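Local coordinates for capsid Protein (Unidentified, PDB 4DMI) that forms a pentameric capsid assembly of five identical chains, probably as a building block of a phage shell, at the interface of chains A and B. Sequence-based numbering; all coordinates share one arbitrary frame. Chains: chain A/B, Capsid Protein.

Contact 1: the interface of chains A and B. Residues chain A 20-23; chain B 5-8.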
loop_
_atom_site.group_PDB
_atom_site.type_symbol
_atom_site.label_atom_id
_atom_site.label_comp_id
_atom_site.label_asym_id
_atom_site.label_seq_id
_atom_site.Cartn_x
_atom_site.Cartn_y
_atom_site.Cartn_z
ATOM N N LEU A 20 20.136 -23.595 -12.781
ATOM C CA LEU A 20 20.156 -25.049 -12.679
ATOM C C LEU A 20 21.569 -25.590 -12.862
ATOM O O LEU A 20 21.923 -26.051 -13.948
ATOM C CB LEU A 20 19.218 -25.666 -13.722
ATOM C CG LEU A 20 17.813 -25.064 -13.838
ATOM C CD1 LEU A 20 17.037 -25.713 -14.973
ATOM C CD2 LEU A 20 17.051 -25.184 -12.526
ATOM N N PRO A 21 22.381 -25.538 -11.793
ATOM C CA PRO A 21 23.773 -26.005 -11.827
ATOM C C PRO A 21 23.878 -27.491 -12.166
ATOM O O PRO A 21 23.138 -28.294 -11.601
ATOM C CB PRO A 21 24.257 -25.763 -10.391
ATOM C CG PRO A 21 23.337 -24.717 -9.841
ATOM C CD PRO A 21 22.009 -25.007 -10.471
ATOM N N SER A 22 24.790 -27.844 -13.067
ATOM C CA SER A 22 24.980 -29.238 -13.464
ATOM C C SER A 22 25.915 -29.988 -12.523
ATOM O O SER A 22 26.905 -29.431 -12.047
ATOM C CB SER A 22 25.528 -29.320 -14.893
ATOM O OG SER A 22 24.531 -29.006 -15.845
ATOM N N GLN A 23 25.596 -31.257 -12.265
ATOM C CA GLN A 23 26.498 -32.146 -11.538
ATOM C C GLN A 23 27.742 -32.424 -12.377
ATOM O O GLN A 23 28.767 -32.869 -11.860
ATOM C CB GLN A 23 25.815 -33.480 -11.210
ATOM N N PHE B 5 19.723 -33.121 -17.876
ATOM C CA PHE B 5 20.983 -33.160 -17.150
ATOM C C PHE B 5 20.708 -33.211 -15.653
ATOM O O PHE B 5 19.741 -32.615 -15.172
ATOM C CB PHE B 5 21.847 -31.940 -17.492
ATOM C CG PHE B 5 21.180 -30.619 -17.213
ATOM C CD1 PHE B 5 21.282 -30.023 -15.963
ATOM C CD2 PHE B 5 20.466 -29.969 -18.208
ATOM C CE1 PHE B 5 20.670 -28.809 -15.707
ATOM C CE2 PHE B 5 19.851 -28.755 -17.962
ATOM C CZ PHE B 5 19.957 -28.171 -16.711
ATOM N N ARG B 6 21.548 -33.933 -14.922
ATOM C CA ARG B 6 21.449 -33.971 -13.469
ATOM C C ARG B 6 21.782 -32.607 -12.881
ATOM O O ARG B 6 22.620 -31.876 -13.419
ATOM C CB ARG B 6 22.388 -35.032 -12.884
ATOM N N ILE B 7 21.119 -32.265 -11.780
ATOM C CA ILE B 7 21.371 -31.009 -11.084
ATOM C C ILE B 7 22.014 -31.262 -9.720
ATOM O O ILE B 7 21.603 -32.165 -8.989
ATOM C CB ILE B 7 20.062 -30.201 -10.903
ATOM C CG1 ILE B 7 19.507 -29.785 -12.266
ATOM C CG2 ILE B 7 20.285 -28.972 -10.033
ATOM C CD1 ILE B 7 18.173 -29.073 -12.193
ATOM N N ASP B 8 23.040 -30.481 -9.396
ATOM C CA ASP B 8 23.610 -30.496 -8.055
ATOM C C ASP B 8 23.197 -29.235 -7.313
ATOM O O ASP B 8 23.892 -28.221 -7.359
ATOM C CB ASP B 8 25.137 -30.600 -8.098
#
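A:Ser22 pairs with B:Ile7 in an antiparallel beta bridge, closed on one side by B:Asp8 N giving its hydrogen to A:Pro21 O (3.1 Å) and on the other by A:Gln23 N giving its own to B:Arg6 O (3.3 Å). The second bond is straight at the hydrogen, 166°, although its donor stands well above the carbonyl plane of B:Arg6.

Beside this bridge B:Phe5 turns its ring toward chain A: its CG sits between the backbone N and the carbonyl carbon (chi1 57°), which brings the CD1 side of the ring to the hydroxyl OG of A:Ser22, 3.4 Å away. CE1 comes up to A:Leu20 O at 3.5 Å. A:Leu20 meets the same ring at its edge, with CB in the ring plane and 4.0 Å from CZ, the two side chains crossing at about a right angle.

B:Ile7 adds its tip methyl, CD1, which touches A:Leu20 CB at 3.9 Å, while its CG2 branch lies against the carbonyl oxygen of A:Pro21. The chain A segment is the loop that directly follows helix 10-19, and the chain B segment begins at strand 4-6 and runs toward that subunit's own helix 10-19.

Contact 2: the interface of chains A and B. Residues chain A 45, 48-49; chain B 15, 18-19.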
loop_
_atom_site.group_PDB
_atom_site.type_symbol
_atom_site.label_atom_id
_atom_site.label_comp_id
_atom_site.label_asym_id
_atom_site.label_seq_id
_atom_site.Cartn_x
_atom_site.Cartn_y
_atom_site.Cartn_z
ATOM N N THR A 45 1.992 -22.997 -6.763
ATOM C CA THR A 45 3.099 -22.681 -5.857
ATOM C C THR A 45 2.656 -22.202 -4.475
ATOM O O THR A 45 3.159 -22.684 -3.455
ATOM C CB THR A 45 4.058 -21.639 -6.464
ATOM O OG1 THR A 45 4.461 -22.078 -7.765
ATOM C CG2 THR A 45 5.296 -21.473 -5.594
ATOM N N ALA A 48 1.299 -25.000 -2.423
ATOM C CA ALA A 48 2.383 -25.920 -2.093
ATOM C C ALA A 48 3.286 -25.372 -0.988
ATOM O O ALA A 48 3.890 -26.134 -0.233
ATOM C CB ALA A 48 3.193 -26.249 -3.339
ATOM N N GLU A 49 3.371 -24.049 -0.886
ATOM C CA GLU A 49 4.197 -23.425 0.140
ATOM C C GLU A 49 3.478 -23.310 1.484
ATOM O O GLU A 49 4.055 -22.842 2.469
ATOM C CB GLU A 49 4.708 -22.062 -0.344
ATOM C CG GLU A 49 5.635 -22.203 -1.534
ATOM C CD GLU A 49 6.169 -20.894 -2.075
ATOM O OE1 GLU A 49 5.471 -19.863 -1.969
ATOM O OE2 GLU A 49 7.297 -20.904 -2.621
ATOM N N LYS B 15 13.755 -27.780 -1.501
ATOM C CA LYS B 15 12.535 -27.026 -1.776
ATOM C C LYS B 15 11.503 -27.878 -2.508
ATOM O O LYS B 15 10.312 -27.838 -2.194
ATOM C CB LYS B 15 12.851 -25.776 -2.599
ATOM C CG LYS B 15 11.661 -24.853 -2.784
ATOM C CD LYS B 15 11.020 -24.536 -1.441
ATOM C CE LYS B 15 10.179 -23.278 -1.500
ATOM N NZ LYS B 15 9.760 -22.847 -0.135
ATOM N N THR B 18 9.877 -30.286 -0.228
ATOM C CA THR B 18 8.964 -29.594 0.668
ATOM C C THR B 18 7.678 -29.190 -0.056
ATOM O O THR B 18 6.575 -29.319 0.487
ATOM C CB THR B 18 9.641 -28.340 1.273
ATOM O OG1 THR B 18 10.780 -28.738 2.047
ATOM C CG2 THR B 18 8.676 -27.585 2.159
ATOM N N LEU B 19 7.832 -28.710 -1.289
ATOM C CA LEU B 19 6.698 -28.294 -2.113
ATOM C C LEU B 19 5.795 -29.456 -2.481
ATOM O O LEU B 19 4.571 -29.339 -2.443
ATOM C CB LEU B 19 7.183 -27.621 -3.398
ATOM C CG LEU B 19 7.739 -26.209 -3.269
ATOM C CD1 LEU B 19 8.140 -25.666 -4.628
ATOM C CD2 LEU B 19 6.709 -25.303 -2.609
HETATM O O HOH W 1 3.327 -28.766 0.062
#
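Two helix ends of the capsid pentamer meet here: the last turn of helix 10-19 in chain B, with B:Leu19, lies against the end of the short helix 45-48 of chain A, with A:Ala48 and the following A:Glu49. B:Leu19 carries the apolar contact through one branch. Its CG stands anti to the carbonyl carbon (chi1 -74°), and B:Leu19 CD2 lies 3.5 Å from A:Glu49 CG, in the aliphatic part of that side chain. The same methyl rests 3.7 Å from A:Ala48 CB, so it touches both chain A side chains. The A:Glu49 and B:Leu19 side chains lie alongside each other and point the same way.

Beyond CG, A:Glu49 stays extended (chi2 179°) and carries its carboxylate past the leucine toward B:Lys15, one helical turn earlier in chain B. The A:Glu49 and B:Lys15 side chains cross at about a right angle. A:Glu49 OE2 and B:Lys15 NZ remain 4.0 Å apart, too far for a salt bridge, though the opposite charges would probably still attract. B:Lys15 bends at chi2, and its CE comes about as near to OE2 as the amine does.

Polar contact between the backbones runs through water 1, which is 2.7 Å from A:Ala48 O and 2.9 Å from B:Leu19 O. It therefore joins carbonyls at the ends of the two helices, with a weaker approach to B:Thr18 O.

Contact 3: the interface of chains A and B. Residues chain A 33-35, 37, 39; chain B 37-40.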
loop_
_atom_site.group_PDB
_atom_site.type_symbol
_atom_site.label_atom_id
_atom_site.label_comp_id
_atom_site.label_asym_id
_atom_site.label_seq_id
_atom_site.Cartn_x
_atom_site.Cartn_y
_atom_site.Cartn_z
ATOM N N SER A 33 17.531 -24.822 -26.564
ATOM C CA SER A 33 16.534 -24.694 -27.621
ATOM C C SER A 33 15.184 -24.289 -27.038
ATOM O O SER A 33 15.014 -24.249 -25.819
ATOM C CB SER A 33 16.407 -26.008 -28.395
ATOM O OG SER A 33 15.909 -27.042 -27.570
ATOM N N GLY A 34 14.232 -23.981 -27.912
ATOM C CA GLY A 34 12.899 -23.592 -27.487
ATOM C C GLY A 34 11.826 -24.330 -28.259
ATOM O O GLY A 34 12.051 -24.758 -29.390
ATOM N N SER A 35 10.656 -24.486 -27.646
ATOM C CA SER A 35 9.534 -25.158 -28.299
ATOM C C SER A 35 8.605 -24.143 -28.950
ATOM O O SER A 35 8.579 -22.974 -28.565
ATOM C CB SER A 35 8.755 -26.021 -27.301
ATOM O OG SER A 35 7.594 -26.581 -27.890
ATOM N N THR A 37 5.280 -24.877 -29.296
ATOM C CA THR A 37 3.942 -25.171 -28.795
ATOM C C THR A 37 3.730 -24.524 -27.435
ATOM O O THR A 37 4.451 -24.812 -26.478
ATOM C CB THR A 37 3.691 -26.683 -28.693
ATOM O OG1 THR A 37 3.700 -27.253 -30.006
ATOM C CG2 THR A 37 2.345 -26.956 -28.037
ATOM N N ILE A 39 2.060 -23.923 -23.942
ATOM C CA ILE A 39 1.408 -24.798 -22.976
ATOM C C ILE A 39 0.633 -23.965 -21.966
ATOM O O ILE A 39 1.188 -23.052 -21.366
ATOM C CB ILE A 39 2.443 -25.647 -22.207
ATOM C CG1 ILE A 39 3.350 -26.414 -23.175
ATOM C CG2 ILE A 39 1.748 -26.584 -21.229
ATOM C CD1 ILE A 39 2.618 -27.384 -24.096
ATOM N N THR B 37 15.280 -27.519 -23.129
ATOM C CA THR B 37 14.295 -26.952 -24.043
ATOM C C THR B 37 13.395 -25.986 -23.286
ATOM O O THR B 37 12.792 -26.352 -22.279
ATOM C CB THR B 37 13.424 -28.034 -24.708
ATOM O OG1 THR B 37 14.265 -28.983 -25.374
ATOM C CG2 THR B 37 12.475 -27.404 -25.721
ATOM N N ILE B 38 13.311 -24.753 -23.772
ATOM C CA ILE B 38 12.503 -23.729 -23.125
ATOM C C ILE B 38 11.091 -23.718 -23.684
ATOM O O ILE B 38 10.890 -23.610 -24.893
ATOM C CB ILE B 38 13.144 -22.347 -23.276
ATOM C CG1 ILE B 38 14.533 -22.363 -22.639
ATOM C CG2 ILE B 38 12.272 -21.278 -22.639
ATOM C CD1 ILE B 38 15.255 -21.052 -22.718
ATOM N N ILE B 39 10.117 -23.830 -22.790
ATOM C CA ILE B 39 8.726 -23.971 -23.184
ATOM C C ILE B 39 7.953 -22.677 -22.961
ATOM O O ILE B 39 7.946 -22.139 -21.856
ATOM C CB ILE B 39 8.045 -25.082 -22.372
ATOM C CG1 ILE B 39 8.872 -26.368 -22.419
ATOM C CG2 ILE B 39 6.630 -25.308 -22.870
ATOM C CD1 ILE B 39 8.982 -26.987 -23.801
ATOM N N PRO B 40 7.300 -22.167 -24.015
ATOM C CA PRO B 40 6.453 -20.983 -23.847
ATOM C C PRO B 40 5.128 -21.374 -23.205
ATOM O O PRO B 40 4.569 -22.420 -23.543
ATOM C CB PRO B 40 6.230 -20.517 -25.285
ATOM C CG PRO B 40 6.290 -21.770 -26.087
ATOM C CD PRO B 40 7.328 -22.635 -25.412
#
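B:Ile39 reaches chain A with both of its branches. From CB, the CG2 methyl meets A:Ile39 CG1 at 3.5 Å, tighter than usual for two carbons. CG1, anti to the carbonyl carbon (chi1 -51°), leads the other way to CD1, and this tip methyl rests 3.6 Å from A:Ser35 CB. The two copies of Ile39 cross obliquely, and the branches of B:Ile39 thus span from A:Ser35 to A:Ile39.

Backbone bonds fix this register. B:Ile38 N gives to A:Ser33 O (2.7 Å), A:Ser35 N gives to B:Ile38 O (2.9 Å), and A:Ile39 N gives to B:Pro40 O (3.0 Å). A:Ser35 turns its hydroxyl away from the backbone N (chi1 175°), where OG accepts from A:Thr37 N at 3.2 Å and so bridges the short link between strands 33-34 and 37-43 of chain A. Near this link B:Pro40 CD lies 3.4 Å from A:Ser35 O, with CG also near A:Thr37 O. At the other end the hydroxyls of A:Ser33 and B:Thr37 approach each other in a weak bond.

Parallel bridges pair A:Ser33 with B:Thr37 and A:Gly34 with B:Ile38, placing strand 33-34 of chain A along strand 37-43 of chain B, while A:Thr37 and A:Ile39 belong to chain A's own strand 37-43.

Contact 4: the interface of chains A and B. Residues chain A 50-52, 57, 60, 176; chain B 84, 141, 167, 170-171.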
loop_
_atom_site.group_PDB
_atom_site.type_symbol
_atom_site.label_atom_id
_atom_site.label_comp_id
_atom_site.label_asym_id
_atom_site.label_seq_id
_atom_site.Cartn_x
_atom_site.Cartn_y
_atom_site.Cartn_z
ATOM N N GLY A 50 2.225 -23.749 1.524
ATOM C CA GLY A 50 1.452 -23.748 2.753
ATOM C C GLY A 50 0.347 -22.710 2.776
ATOM O O GLY A 50 -0.401 -22.607 3.748
ATOM N N GLY A 51 0.238 -21.937 1.700
ATOM C CA GLY A 51 -0.792 -20.922 1.605
ATOM C C GLY A 51 -0.415 -19.619 2.279
ATOM O O GLY A 51 0.568 -19.553 3.018
ATOM N N ALA A 52 -1.202 -18.582 2.006
ATOM C CA ALA A 52 -1.037 -17.270 2.629
ATOM C C ALA A 52 0.362 -16.695 2.434
ATOM O O ALA A 52 0.974 -16.171 3.364
ATOM C CB ALA A 52 -1.396 -17.329 4.118
ATOM N N LEU A 57 -1.251 -11.057 3.606
ATOM C CA LEU A 57 -1.623 -12.190 4.454
ATOM C C LEU A 57 -0.467 -12.645 5.343
ATOM O O LEU A 57 -0.642 -12.889 6.539
ATOM C CB LEU A 57 -2.095 -13.376 3.610
ATOM C CG LEU A 57 -3.298 -13.135 2.700
ATOM C CD1 LEU A 57 -3.661 -14.429 1.983
ATOM C CD2 LEU A 57 -4.496 -12.576 3.481
ATOM N N ALA A 60 0.192 -10.653 8.521
ATOM C CA ALA A 60 -0.951 -10.428 9.413
ATOM C C ALA A 60 -0.628 -10.549 10.899
ATOM O O ALA A 60 0.192 -11.365 11.311
ATOM C CB ALA A 60 -2.102 -11.375 9.049
ATOM N N PRO A 176 2.238 -16.794 9.992
ATOM C CA PRO A 176 1.372 -16.466 11.125
ATOM C C PRO A 176 0.358 -17.577 11.369
ATOM O O PRO A 176 -0.020 -18.271 10.419
ATOM C CB PRO A 176 0.660 -15.187 10.654
ATOM C CG PRO A 176 0.558 -15.332 9.176
ATOM C CD PRO A 176 1.820 -16.092 8.763
ATOM N N PHE B 84 -8.560 -14.620 7.577
ATOM C CA PHE B 84 -7.830 -13.361 7.513
ATOM C C PHE B 84 -8.822 -12.237 7.249
ATOM O O PHE B 84 -9.661 -12.342 6.340
ATOM C CB PHE B 84 -6.812 -13.380 6.367
ATOM C CG PHE B 84 -5.665 -14.327 6.562
ATOM C CD1 PHE B 84 -5.805 -15.683 6.291
ATOM C CD2 PHE B 84 -4.419 -13.852 6.966
ATOM C CE1 PHE B 84 -4.733 -16.562 6.448
ATOM C CE2 PHE B 84 -3.343 -14.721 7.119
ATOM C CZ PHE B 84 -3.502 -16.081 6.859
ATOM N N LYS B 141 -5.280 -12.164 11.403
ATOM C CA LYS B 141 -5.664 -13.558 11.202
ATOM C C LYS B 141 -6.229 -14.111 12.496
ATOM O O LYS B 141 -5.560 -14.047 13.528
ATOM C CB LYS B 141 -4.471 -14.411 10.783
ATOM C CG LYS B 141 -4.843 -15.875 10.549
ATOM C CD LYS B 141 -3.628 -16.762 10.314
ATOM C CE LYS B 141 -4.050 -18.214 10.141
ATOM N NZ LYS B 141 -2.877 -19.126 10.082
ATOM N N ALA B 167 -9.562 -13.915 3.291
ATOM C CA ALA B 167 -9.209 -15.292 2.959
ATOM C C ALA B 167 -9.628 -16.246 4.064
ATOM O O ALA B 167 -9.875 -15.832 5.197
ATOM C CB ALA B 167 -7.710 -15.405 2.705
ATOM N N SER B 170 -6.723 -21.021 5.789
ATOM C CA SER B 170 -5.641 -21.662 5.048
ATOM C C SER B 170 -5.051 -20.764 3.962
ATOM O O SER B 170 -4.160 -21.181 3.216
ATOM C CB SER B 170 -6.124 -22.974 4.426
ATOM O OG SER B 170 -6.508 -23.897 5.428
ATOM N N GLY B 171 -5.551 -19.538 3.859
ATOM C CA GLY B 171 -5.007 -18.603 2.892
ATOM C C GLY B 171 -5.739 -18.543 1.566
ATOM O O GLY B 171 -5.380 -17.748 0.698
HETATM O O HOH W 2 -2.953 -17.848 0.144
#
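B:Phe84, A:Leu57 and A:Pro176 account for much of the surface hidden here, with B:Lys141 close behind. The B:Phe84 ring, from strand 83-92, projects into chain A with CG anti to the carbonyl carbon (chi1 -68°). It lies between two side chains: B:Lys141 CG sits over the centre of one face, 3.8 Å above its plane, and the A:Leu57 CD2 methyl lies off-centre against the other, 3.7 Å from both CG and CD2 of the ring. A:Leu57, on helix 55-58, crosses the phenylalanine at about a right angle, and its backbone O approaches ring atom CE2 at 3.3 Å. At the far tip, CZ meets A:Ala52 CB at 3.7 Å, while A:Ala60 CB is 4.0 Å from ring atom CD2.

From the ring face the lysine chain runs out fully extended from strand 133-142, CG anti to the backbone N (chi1 -179°), and on to the C-terminal A:Pro176. Its amine NZ gives a hydrogen bond to A:Pro176 O (3.0 Å), tilted from the carbonyl plane; the charged chain end would probably strengthen this pairing.

Beside the ring, A:Gly51 packs its CA toward B:Ser170 O. Water 2 bridges the chains next to it, 2.7 Å from the backbone N of A:Ala52 and 2.5 Å from B:Gly171 O.

All four contacts join the same two neighbouring subunits, which do not meet by an exact two-fold: they mostly offer different surfaces, as suits a ring of five, though both bring strand 37-43 to contact 3. Between the centres of their C-alpha atoms, contacts 2 and 4 are about 15 Å apart, linked through consecutive A:Glu49 and A:Gly50; contact 1 is about 20 Å from contacts 2 and 3, those two 24 Å from each other, and contact 4 about 34 Å from contacts 1 and 3. The chain A segment of contact 1 follows helix 10-19, whose chain B copy ends in contact 2. Contacts 1 to 3 thus appear to join the N-terminal parts, contact 4 the strand-rich body.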